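Long-range contact in SnoaL-like domain-containing protein (Burkholderia thailandensis E264, PDB 3H3H), which is of unknown function but has a SnoaL-like domain of the NTF2 clan, a fold whose curved sheet and helices commonly enclose a ligand pocket: residues B[99-104]-B[116-121]. Residue numbers count along the deposited sequence, not the author numbering.
Sequences RLALEV and ALAHYA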
loop_
_atom_site.group_PDB
_atom_site.type_symbol
_atom_site.label_atom_id
_atom_site.label_comp_id
_atom_site.label_asym_id
_atom_site.label_seq_id
_atom_site.Cartn_x
_atom_site.Cartn_y
_atom_site.Cartn_z
ATOM N N ARG B 99 15.818 0.434 6.014
ATOM C CA ARG B 99 14.453 0.251 6.424
ATOM C C ARG B 99 13.726 -0.510 5.345
ATOM O O ARG B 99 14.019 -0.356 4.143
ATOM C CB ARG B 99 13.689 1.568 6.492
ATOM C CG ARG B 99 14.120 2.554 7.519
ATOM C CD ARG B 99 13.299 3.837 7.277
ATOM N NE ARG B 99 13.624 4.778 8.335
ATOM C CZ ARG B 99 14.559 5.739 8.306
ATOM N NH1 ARG B 99 15.324 5.993 7.240
ATOM N NH2 ARG B 99 14.721 6.460 9.402
ATOM N N LEU B 100 12.747 -1.258 5.786
ATOM C CA LEU B 100 11.832 -1.903 4.879
ATOM C C LEU B 100 10.767 -0.882 4.529
ATOM O O LEU B 100 10.271 -0.152 5.374
ATOM C CB LEU B 100 11.222 -3.107 5.518
ATOM C CG LEU B 100 10.684 -4.214 4.637
ATOM C CD1 LEU B 100 11.754 -4.819 3.673
ATOM C CD2 LEU B 100 10.032 -5.293 5.545
ATOM N N ALA B 101 10.408 -0.849 3.254
ATOM C CA ALA B 101 9.486 0.120 2.737
ATOM C C ALA B 101 8.445 -0.502 1.855
ATOM O O ALA B 101 8.637 -1.497 1.174
ATOM C CB ALA B 101 10.247 1.187 1.895
ATOM N N LEU B 102 7.314 0.170 1.832
ATOM C CA LEU B 102 6.185 -0.235 1.013
ATOM C C LEU B 102 5.444 1.046 0.635
ATOM O O LEU B 102 4.813 1.733 1.443
ATOM C CB LEU B 102 5.262 -1.182 1.747
ATOM C CG LEU B 102 4.077 -1.762 0.995
ATOM C CD1 LEU B 102 3.055 -0.781 0.410
ATOM C CD2 LEU B 102 4.603 -2.649 -0.183
ATOM N N GLU B 103 5.573 1.410 -0.652
ATOM C CA GLU B 103 5.048 2.634 -1.169
ATOM C C GLU B 103 3.934 2.312 -2.124
ATOM O O GLU B 103 4.106 1.539 -3.051
ATOM C CB GLU B 103 6.193 3.447 -1.831
ATOM C CG GLU B 103 5.995 4.914 -1.878
ATOM C CD GLU B 103 7.293 5.672 -1.650
ATOM O OE1 GLU B 103 7.489 6.711 -2.297
ATOM O OE2 GLU B 103 8.187 5.197 -0.917
ATOM N N VAL B 104 2.787 2.952 -1.916
ATOM C CA VAL B 104 1.622 2.724 -2.728
ATOM C C VAL B 104 1.459 3.938 -3.639
ATOM O O VAL B 104 1.464 5.106 -3.159
ATOM C CB VAL B 104 0.390 2.584 -1.871
ATOM C CG1 VAL B 104 -0.813 2.382 -2.767
ATOM C CG2 VAL B 104 0.538 1.345 -0.901
ATOM N N ALA B 116 0.712 9.163 -3.629
ATOM C CA ALA B 116 1.628 8.119 -3.155
ATOM C C ALA B 116 1.667 8.175 -1.662
ATOM O O ALA B 116 1.562 9.251 -1.092
ATOM C CB ALA B 116 3.040 8.239 -3.757
ATOM N N LEU B 117 1.751 6.985 -1.036
ATOM C CA LEU B 117 1.777 6.874 0.441
ATOM C C LEU B 117 2.914 5.918 0.784
ATOM O O LEU B 117 2.972 4.810 0.283
ATOM C CB LEU B 117 0.493 6.258 0.963
ATOM C CG LEU B 117 -0.818 6.877 0.578
ATOM C CD1 LEU B 117 -1.219 6.444 -0.860
ATOM C CD2 LEU B 117 -1.856 6.404 1.624
ATOM N N ALA B 118 3.809 6.367 1.662
ATOM C CA ALA B 118 4.948 5.610 2.084
ATOM C C ALA B 118 4.622 4.892 3.410
ATOM O O ALA B 118 3.906 5.432 4.277
ATOM C CB ALA B 118 6.130 6.522 2.247
ATOM N N HIS B 119 5.214 3.716 3.589
ATOM C CA HIS B 119 5.073 2.923 4.783
ATOM C C HIS B 119 6.419 2.330 5.059
ATOM O O HIS B 119 7.138 1.944 4.125
ATOM C CB HIS B 119 4.120 1.752 4.592
ATOM C CG HIS B 119 2.755 2.124 4.119
ATOM N ND1 HIS B 119 2.493 2.484 2.810
ATOM C CD2 HIS B 119 1.563 2.120 4.768
ATOM C CE1 HIS B 119 1.204 2.811 2.719
ATOM N NE2 HIS B 119 0.609 2.540 3.878
ATOM N N TYR B 120 6.781 2.232 6.342
ATOM C CA TYR B 120 8.074 1.662 6.727
ATOM C C TYR B 120 8.019 0.752 7.919
ATOM O O TYR B 120 7.082 0.802 8.724
ATOM C CB TYR B 120 8.998 2.835 7.117
ATOM C CG TYR B 120 9.288 3.762 6.000
ATOM C CD1 TYR B 120 10.211 3.395 5.024
ATOM C CD2 TYR B 120 8.658 4.986 5.869
ATOM C CE1 TYR B 120 10.480 4.179 4.003
ATOM C CE2 TYR B 120 8.948 5.803 4.796
ATOM C CZ TYR B 120 9.862 5.389 3.898
ATOM O OH TYR B 120 10.150 6.173 2.838
ATOM N N ALA B 121 9.051 -0.099 8.025
ATOM C CA ALA B 121 9.328 -0.865 9.225
ATOM C C ALA B 121 10.849 -1.051 9.373
ATOM O O ALA B 121 11.643 -0.845 8.420
ATOM C CB ALA B 121 8.667 -2.178 9.132
HETATM O O HOH W 1 7.566 3.618 1.422
#
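Segments 116-121 and 100-104, in strands 113-121 and 100-107 of a beta hairpin, run antiparallel with axes 4.6 Å apart. At the start, A116 CA makes a CH···O contact of 3.0 Å with V104 O. L117 forms the first hydrogen-bonded pair: L117 N to V104 O is 2.8 Å, V104 N to L117 O 2.9 Å. A118 sits beside E103, whose OE2 bonds Y93 OH and accepts a hydrogen bond from a water (2.9 Å), which accepts one from H119 N (3.2 Å). The H119 ring donates from ND1 to L102 O (2.8 Å), while NE2 bonds S88 of the second subunit. On the opposite face the Y120 ring lies against A101 (A101 CB to Y120 CE1, 3.7 Å), its hydroxyl hydrogen-bonded to an unidentified ligand, probably from the crystallisation liquor. A121 and L100 exchange two 2.9 Å bonds, A121 N to L100 O and L100 N to A121 O. The hairpin lies mid-sheet, between strands 37-40 and 88-94; M43 of helix 42-48 touches Y120, and the second subunit packs on L100, H119 and A121.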